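Local coordinates for FOG-3 protein (Caenorhabditis elegans, PDB 5TD6) that assembles into an RNA-binding multimer that specifies sperm fate in the nematode germline, with its BTG/Tob domain forming the part described here, at residues E4-L8 with A92-V97; V9-C13 with F28-G33; H39-W44 with K55-N59. The protein carries 2 engineered substitutions. All coordinates share one frame. Numbering follows the deposited sequence.

Contact 1. Residues E4-L8 with A92-V97; sequences EVREL and ANPGHV
Residues 4-8 form a regular turn and a half of helix (phi/psi near -64/-43), tied by the bond from L8 N to E4 O at 2.9 Å. Facing it, 92-97 is the end of a tight β hairpin: A92 and N93 are extended, P94 (-49/121) and G95 (81/-1) are the two corner residues of a type II turn from N93 to H96, and H96 and V97 return as strand. N93 N meets H96 O at 2.7 Å and H96 N meets N93 O at 2.9 Å, closing the turn. The positive phi of G95 is one that glycine adopts readily. The helix approaches with E4 opposite V97, their CA atoms 6.3 Å apart. This is helix-on-sheet packing within the BTG/Tob domain: the N-terminal helix 2-13 lies against one face of the antiparallel sheet and reaches the hairpin tip. E4 (chi1 m, chi2 p) sends its carboxylate to the turn, where G95 N donates to OE2 at 2.9 Å and almost linearly (177°), while OE1 is held by the amino group of M1. On the way E4 CG passes 3.4 Å from N93 O. The V97 side chain (chi1 t) points at the helix, its CG2 3.7 Å from both E4 O and E4 CB, and its CG1 4.3 Å from L8 CB. L8 (t, t) brings CD1 to 3.8 Å from A92 CB, and F40 of helix 22-41 touches both L8 and A92. I110 also packs against the V97 side chain.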
loop_
_atom_site.group_PDB
_atom_site.type_symbol
_atom_site.label_atom_id
_atom_site.label_comp_id
_atom_site.label_asym_id
_atom_site.label_seq_id
_atom_site.Cartn_x
_atom_site.Cartn_y
_atom_site.Cartn_z
ATOM N N GLU B 4 -5.787 6.042 5.741
ATOM C CA GLU B 4 -4.667 5.900 6.670
ATOM C C GLU B 4 -4.682 4.535 7.354
ATOM O O GLU B 4 -3.645 3.882 7.484
ATOM C CB GLU B 4 -4.682 7.022 7.716
ATOM C CG GLU B 4 -4.371 8.405 7.169
ATOM C CD GLU B 4 -5.619 9.137 6.626
ATOM O OE1 GLU B 4 -6.719 8.536 6.516
ATOM O OE2 GLU B 4 -5.484 10.322 6.298
ATOM N N VAL B 5 -5.861 4.096 7.782
ATOM C CA VAL B 5 -6.001 2.781 8.407
ATOM C C VAL B 5 -5.593 1.696 7.428
ATOM O O VAL B 5 -4.916 0.753 7.785
ATOM C CB VAL B 5 -7.453 2.505 8.874
ATOM C CG1 VAL B 5 -7.610 1.063 9.235
ATOM C CG2 VAL B 5 -7.831 3.407 10.062
ATOM N N ARG B 6 -6.014 1.837 6.178
ATOM C CA ARG B 6 -5.669 0.827 5.191
ATOM C C ARG B 6 -4.163 0.781 4.981
ATOM O O ARG B 6 -3.597 -0.308 4.849
ATOM C CB ARG B 6 -6.367 1.086 3.850
ATOM C CG ARG B 6 -6.031 0.031 2.794
ATOM C CD ARG B 6 -6.660 0.367 1.443
ATOM N NE ARG B 6 -6.075 1.568 0.857
ATOM C CZ ARG B 6 -6.751 2.690 0.617
ATOM N NH1 ARG B 6 -8.044 2.773 0.917
ATOM N NH2 ARG B 6 -6.135 3.735 0.078
ATOM N N GLU B 7 -3.516 1.952 4.934
ATOM C CA GLU B 7 -2.063 1.977 4.773
ATOM C C GLU B 7 -1.358 1.342 5.986
ATOM O O GLU B 7 -0.355 0.641 5.822
ATOM C CB GLU B 7 -1.561 3.402 4.551
ATOM C CG GLU B 7 -1.962 4.000 3.179
ATOM C CD GLU B 7 -1.460 3.171 2.031
ATOM O OE1 GLU B 7 -0.304 2.711 2.099
ATOM O OE2 GLU B 7 -2.219 2.963 1.066
ATOM N N LEU B 8 -1.871 1.598 7.187
ATOM C CA LEU B 8 -1.305 1.000 8.411
ATOM C C LEU B 8 -1.467 -0.518 8.371
ATOM O O LEU B 8 -0.515 -1.280 8.634
ATOM C CB LEU B 8 -1.975 1.562 9.667
ATOM C CG LEU B 8 -1.132 1.588 10.959
ATOM C CD1 LEU B 8 -1.787 2.371 12.099
ATOM C CD2 LEU B 8 -0.781 0.224 11.435
ATOM N N ALA B 92 -0.523 6.898 13.103
ATOM C CA ALA B 92 -1.433 7.214 12.018
ATOM C C ALA B 92 -2.155 8.507 12.366
ATOM O O ALA B 92 -2.900 8.574 13.343
ATOM C CB ALA B 92 -2.415 6.078 11.780
ATOM N N ASN B 93 -1.883 9.540 11.569
ATOM C CA ASN B 93 -2.521 10.843 11.652
ATOM C C ASN B 93 -3.218 11.166 10.326
ATOM O O ASN B 93 -2.868 10.589 9.290
ATOM C CB ASN B 93 -1.486 11.934 11.939
ATOM C CG ASN B 93 -0.814 11.782 13.291
ATOM O OD1 ASN B 93 -1.369 11.189 14.219
ATOM N ND2 ASN B 93 0.389 12.349 13.413
ATOM N N PRO B 94 -4.171 12.112 10.338
ATOM C CA PRO B 94 -4.702 12.608 9.061
ATOM C C PRO B 94 -3.563 12.974 8.097
ATOM O O PRO B 94 -2.696 13.771 8.436
ATOM C CB PRO B 94 -5.519 13.832 9.473
ATOM C CG PRO B 94 -5.988 13.503 10.876
ATOM C CD PRO B 94 -4.845 12.735 11.501
ATOM N N GLY B 95 -3.541 12.338 6.932
ATOM C CA GLY B 95 -2.546 12.652 5.919
ATOM C C GLY B 95 -1.188 12.003 6.119
ATOM O O GLY B 95 -0.295 12.181 5.293
ATOM N N HIS B 96 -1.019 11.228 7.193
ATOM C CA HIS B 96 0.339 10.861 7.598
ATOM C C HIS B 96 0.426 9.618 8.468
ATOM O O HIS B 96 0.043 9.627 9.640
ATOM C CB HIS B 96 0.995 12.020 8.344
ATOM C CG HIS B 96 2.483 11.903 8.450
ATOM N ND1 HIS B 96 3.218 12.572 9.405
ATOM C CD2 HIS B 96 3.373 11.183 7.727
ATOM C CE1 HIS B 96 4.500 12.293 9.248
ATOM N NE2 HIS B 96 4.621 11.447 8.241
ATOM N N VAL B 97 0.932 8.551 7.870
ATOM C CA VAL B 97 1.177 7.309 8.579
ATOM C C VAL B 97 2.681 7.099 8.542
ATOM O O VAL B 97 3.329 7.312 7.501
ATOM C CB VAL B 97 0.440 6.129 7.927
ATOM C CG1 VAL B 97 0.624 4.842 8.749
ATOM C CG2 VAL B 97 -1.027 6.459 7.781
#

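Contact 2. Residues V9-C13 with F28-G33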
loop_
_atom_site.group_PDB
_atom_site.type_symbol
_atom_site.label_atom_id
_atom_site.label_comp_id
_atom_site.label_asym_id
_atom_site.label_seq_id
_atom_site.Cartn_x
_atom_site.Cartn_y
_atom_site.Cartn_z
ATOM N N VAL B 9 -2.680 -0.959 8.056
ATOM C CA VAL B 9 -2.963 -2.397 8.011
ATOM C C VAL B 9 -2.088 -3.091 6.980
ATOM O O VAL B 9 -1.564 -4.187 7.215
ATOM C CB VAL B 9 -4.437 -2.675 7.675
ATOM C CG1 VAL B 9 -4.642 -4.155 7.390
ATOM C CG2 VAL B 9 -5.329 -2.217 8.828
ATOM N N ASN B 10 -1.908 -2.444 5.840
ATOM C CA ASN B 10 -1.135 -3.079 4.777
ATOM C C ASN B 10 0.352 -3.092 5.129
ATOM O O ASN B 10 1.062 -4.049 4.815
ATOM C CB ASN B 10 -1.416 -2.402 3.440
ATOM C CG ASN B 10 -2.761 -2.813 2.886
ATOM O OD1 ASN B 10 -3.403 -3.670 3.462
ATOM N ND2 ASN B 10 -3.177 -2.233 1.775
ATOM N N PHE B 11 0.811 -2.055 5.819
ATOM C CA PHE B 11 2.175 -2.055 6.349
ATOM C C PHE B 11 2.444 -3.274 7.237
ATOM O O PHE B 11 3.457 -3.960 7.086
ATOM C CB PHE B 11 2.442 -0.775 7.149
ATOM C CG PHE B 11 3.846 -0.705 7.723
ATOM C CD1 PHE B 11 4.906 -0.262 6.950
ATOM C CD2 PHE B 11 4.098 -1.101 9.026
ATOM C CE1 PHE B 11 6.178 -0.183 7.464
ATOM C CE2 PHE B 11 5.383 -1.027 9.545
ATOM C CZ PHE B 11 6.421 -0.578 8.761
ATOM N N VAL B 12 1.535 -3.531 8.166
ATOM C CA VAL B 12 1.672 -4.667 9.066
ATOM C C VAL B 12 1.589 -6.006 8.316
ATOM O O VAL B 12 2.385 -6.917 8.563
ATOM C CB VAL B 12 0.596 -4.628 10.172
ATOM C CG1 VAL B 12 0.700 -5.868 11.074
ATOM C CG2 VAL B 12 0.739 -3.350 11.001
ATOM N N CYS B 13 0.627 -6.121 7.407
ATOM C CA CYS B 13 0.436 -7.346 6.637
ATOM C C CYS B 13 1.592 -7.661 5.693
ATOM O O CYS B 13 1.782 -8.824 5.339
ATOM C CB CYS B 13 -0.869 -7.279 5.849
ATOM S SG CYS B 13 -2.306 -7.411 6.946
ATOM N N PHE B 28 -7.293 -11.153 9.292
ATOM C CA PHE B 28 -6.507 -10.405 10.252
ATOM C C PHE B 28 -6.495 -8.914 9.908
ATOM O O PHE B 28 -6.664 -8.064 10.781
ATOM C CB PHE B 28 -5.090 -10.948 10.301
ATOM C CG PHE B 28 -4.138 -10.074 11.045
ATOM C CD1 PHE B 28 -4.026 -10.160 12.428
ATOM C CD2 PHE B 28 -3.352 -9.155 10.362
ATOM C CE1 PHE B 28 -3.123 -9.355 13.120
ATOM C CE2 PHE B 28 -2.452 -8.339 11.046
ATOM C CZ PHE B 28 -2.339 -8.433 12.425
ATOM N N GLY B 29 -6.300 -8.597 8.633
ATOM C CA GLY B 29 -6.215 -7.207 8.231
ATOM C C GLY B 29 -7.551 -6.501 8.390
ATOM O O GLY B 29 -7.620 -5.320 8.748
ATOM N N ALA B 30 -8.628 -7.228 8.118
ATOM C CA ALA B 30 -9.963 -6.656 8.247
ATOM C C ALA B 30 -10.255 -6.345 9.711
ATOM O O ALA B 30 -10.733 -5.264 10.039
ATOM C CB ALA B 30 -11.003 -7.596 7.682
ATOM N N GLU B 31 -9.935 -7.290 10.586
ATOM C CA GLU B 31 -10.134 -7.111 12.024
ATOM C C GLU B 31 -9.281 -5.987 12.605
ATOM O O GLU B 31 -9.750 -5.193 13.423
ATOM C CB GLU B 31 -9.835 -8.409 12.763
ATOM C CG GLU B 31 -10.935 -9.424 12.630
ATOM C CD GLU B 31 -12.238 -8.922 13.230
ATOM O OE1 GLU B 31 -12.230 -8.481 14.400
ATOM O OE2 GLU B 31 -13.263 -8.952 12.523
ATOM N N LEU B 32 -8.022 -5.928 12.189
ATOM C CA LEU B 32 -7.137 -4.873 12.655
ATOM C C LEU B 32 -7.663 -3.516 12.198
ATOM O O LEU B 32 -7.641 -2.534 12.947
ATOM C CB LEU B 32 -5.718 -5.105 12.141
ATOM C CG LEU B 32 -4.695 -4.047 12.524
ATOM C CD1 LEU B 32 -4.531 -4.019 14.038
ATOM C CD2 LEU B 32 -3.377 -4.366 11.848
ATOM N N GLY B 33 -8.149 -3.479 10.963
ATOM C CA GLY B 33 -8.668 -2.267 10.383
ATOM C C GLY B 33 -9.849 -1.773 11.193
ATOM O O GLY B 33 -9.949 -0.594 11.512
#
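Two helices that run roughly antiparallel, at 141°, can interlock when one lacks side chains where the other has them, and this pair illustrates the point. Their axes come no nearer than 9.8 Å, yet V9 reaches the opposing backbone: G29 and G33, one turn apart, leave a shallow notch, and V9 fills it with CG1 3.5 Å from G29 O and CG2 3.7 Å from G33 CA. A β-carbon on G29 would sit about 3.2 Å from V9 CG1 and 3.4 Å from C13 SG, too tight for comfort. Beside the notch, L32 fits between V9 and V12, its CG 4.2 Å from V9 CG2 and its CD2 4.3 Å from V12 CB. F28 offers its ring edge to V12 CG1 (4.0 Å from CE2) and to C13 SG (4.0 Å from CD2), the latter a sulfur-aromatic contact. Helix 65-71 continues the apolar layer through F66 and C65. Valine in a glycine notch here joins helices 2-13 and 22-41, the antiparallel helical pair of the BTG/Tob domain.

Contact 3. Residues H39-W44 with K55-N59; sequences HFSSTW and KRMIN
R56, the most deeply engaged residue of this contact, closes the short helix 53-56, after which M57 (-57/144) leaves helical geometry and I58 and N59 are extended as strand. Opposite it, the C-terminal part of helix 22-41 passes through H39 and F40 into a turn at S42 and T43, with T43 N bonded to F40 O at 3.3 Å. The CA atoms of F40 and R56 stand 6.0 Å apart, those of T43 and K55 8.0 Å. The R56 side chain (m, t, m) runs back along this turn: CG lies 3.7 Å from F40 CD1, CD 3.7 Å from W44 CE3, and NH1 donates to T43 OG1 at 3.1 Å, while W44 CZ3 lies over one guanidinium face. The same guanidinium also donates to N93 OD1 and to the carbonyls of A92 and N51, which joins the end of helix 22-41 to the sheet beside strand 58-59 in this BTG/Tob domain. H39 (chi1 t) brings its imidazole to the backbone at the end of helix 53-56, NE2 3.2 Å from K55 O and CD2 4.5 Å from I58 CG2. K55, exposed, brings CD of its aliphatic chain to 4.5 Å from T43 CG2.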
loop_
_atom_site.group_PDB
_atom_site.type_symbol
_atom_site.label_atom_id
_atom_site.label_comp_id
_atom_site.label_asym_id
_atom_site.label_seq_id
_atom_site.Cartn_x
_atom_site.Cartn_y
_atom_site.Cartn_z
ATOM N N HIS B 39 -10.427 2.879 17.425
ATOM C CA HIS B 39 -9.374 3.460 18.256
ATOM C C HIS B 39 -9.017 4.885 17.821
ATOM O O HIS B 39 -8.639 5.716 18.651
ATOM C CB HIS B 39 -8.138 2.538 18.198
ATOM C CG HIS B 39 -7.004 2.932 19.104
ATOM N ND1 HIS B 39 -7.141 3.052 20.472
ATOM C CD2 HIS B 39 -5.695 3.167 18.838
ATOM C CE1 HIS B 39 -5.974 3.378 21.002
ATOM N NE2 HIS B 39 -5.080 3.452 20.033
ATOM N N PHE B 40 -9.151 5.164 16.523
ATOM C CA PHE B 40 -8.758 6.457 15.946
ATOM C C PHE B 40 -9.882 7.505 15.921
ATOM O O PHE B 40 -9.612 8.710 15.896
ATOM C CB PHE B 40 -8.259 6.272 14.502
ATOM C CG PHE B 40 -6.963 5.488 14.382
ATOM C CD1 PHE B 40 -6.226 5.147 15.500
ATOM C CD2 PHE B 40 -6.501 5.096 13.136
ATOM C CE1 PHE B 40 -5.036 4.442 15.380
ATOM C CE2 PHE B 40 -5.324 4.389 13.005
ATOM C CZ PHE B 40 -4.586 4.065 14.127
ATOM N N SER B 41 -11.129 7.041 15.897
ATOM C CA SER B 41 -12.269 7.908 15.579
ATOM C C SER B 41 -12.469 9.083 16.537
ATOM O O SER B 41 -12.781 10.178 16.104
ATOM C CB SER B 41 -13.562 7.094 15.527
ATOM O OG SER B 41 -13.738 6.515 14.243
ATOM N N SER B 42 -12.280 8.876 17.830
ATOM C CA SER B 42 -12.596 9.951 18.766
ATOM C C SER B 42 -11.585 11.112 18.755
ATOM O O SER B 42 -11.900 12.195 19.221
ATOM C CB SER B 42 -12.734 9.388 20.176
ATOM O OG SER B 42 -11.605 8.616 20.510
ATOM N N THR B 43 -10.385 10.908 18.220
ATOM C CA THR B 43 -9.406 11.998 18.208
ATOM C C THR B 43 -9.059 12.500 16.804
ATOM O O THR B 43 -8.318 13.480 16.655
ATOM C CB THR B 43 -8.098 11.594 18.915
ATOM O OG1 THR B 43 -7.579 10.389 18.335
ATOM C CG2 THR B 43 -8.362 11.379 20.406
ATOM N N TRP B 44 -9.600 11.843 15.782
ATOM C CA TRP B 44 -9.281 12.186 14.389
ATOM C C TRP B 44 -9.795 13.580 14.016
ATOM O O TRP B 44 -11.001 13.818 13.966
ATOM C CB TRP B 44 -9.871 11.140 13.445
ATOM C CG TRP B 44 -9.145 11.003 12.139
ATOM C CD1 TRP B 44 -9.510 11.540 10.936
ATOM C CD2 TRP B 44 -7.948 10.249 11.897
ATOM N NE1 TRP B 44 -8.604 11.179 9.962
ATOM C CE2 TRP B 44 -7.641 10.382 10.527
ATOM C CE3 TRP B 44 -7.108 9.472 12.702
ATOM C CZ2 TRP B 44 -6.516 9.782 9.955
ATOM C CZ3 TRP B 44 -5.986 8.866 12.116
ATOM C CH2 TRP B 44 -5.711 9.020 10.771
ATOM N N LYS B 55 -2.259 9.343 21.555
ATOM C CA LYS B 55 -3.307 8.390 21.903
ATOM C C LYS B 55 -3.491 7.321 20.838
ATOM O O LYS B 55 -3.966 6.228 21.132
ATOM C CB LYS B 55 -4.644 9.101 22.130
ATOM C CG LYS B 55 -5.331 8.654 23.423
ATOM C CD LYS B 55 -6.794 8.256 23.217
ATOM C CE LYS B 55 -7.337 7.570 24.473
ATOM N NZ LYS B 55 -8.495 6.671 24.200
ATOM N N ARG B 56 -3.117 7.635 19.597
ATOM C CA ARG B 56 -3.379 6.731 18.482
ATOM C C ARG B 56 -2.235 5.774 18.204
ATOM O O ARG B 56 -2.442 4.710 17.614
ATOM C CB ARG B 56 -3.703 7.540 17.219
ATOM C CG ARG B 56 -5.102 8.159 17.258
ATOM C CD ARG B 56 -5.497 8.783 15.913
ATOM N NE ARG B 56 -4.515 9.756 15.446
ATOM C CZ ARG B 56 -4.670 11.069 15.546
ATOM N NH1 ARG B 56 -5.771 11.565 16.109
ATOM N NH2 ARG B 56 -3.733 11.886 15.083
ATOM N N MET B 57 -1.031 6.146 18.630
ATOM C CA MET B 57 0.151 5.360 18.316
ATOM C C MET B 57 0.006 3.922 18.797
ATOM O O MET B 57 -0.615 3.656 19.826
ATOM C CB MET B 57 1.399 5.990 18.940
ATOM C CG MET B 57 1.606 5.670 20.405
ATOM S SD MET B 57 3.047 6.519 21.087
ATOM C CE MET B 57 3.785 5.202 22.058
ATOM N N ILE B 58 0.555 2.993 18.026
ATOM C CA ILE B 58 0.529 1.600 18.449
ATOM C C ILE B 58 1.933 1.029 18.446
ATOM O O ILE B 58 2.839 1.556 17.802
ATOM C CB ILE B 58 -0.382 0.718 17.566
ATOM C CG1 ILE B 58 0.112 0.694 16.120
ATOM C CG2 ILE B 58 -1.836 1.173 17.663
ATOM C CD1 ILE B 58 -0.810 -0.051 15.185
ATOM N N ASN B 59 2.108 -0.026 19.236
ATOM C CA ASN B 59 3.393 -0.695 19.458
ATOM C C ASN B 59 3.251 -2.173 19.097
ATOM O O ASN B 59 2.382 -2.864 19.636
ATOM C CB ASN B 59 3.817 -0.511 20.917
ATOM C CG ASN B 59 5.198 -1.084 21.224
ATOM O OD1 ASN B 59 5.473 -2.273 21.013
ATOM N ND2 ASN B 59 6.072 -0.228 21.739
#

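Overall arrangement
Three contacts built from few elements show how a small domain is cross-braced. Helix 2-13 serves contact 1 with its first half and contact 2 with its second; their centres are 12 Å apart and V5 CG1 meets G33 O at 3.7 Å. Contact 3 joins contact 1 most firmly, at 10 Å between centres: R56 NH2 lies 2.6 Å from N93 OD1 and R56 NE 2.9 Å from A92 O, while W44 CH2 packs 3.3 Å from N93 C. Contacts 2 and 3 share helix 22-41 but do not touch, their nearest atoms about 6 Å apart. On helix 2-13, N10 makes a weak hydrogen bond to E7 of the second subunit.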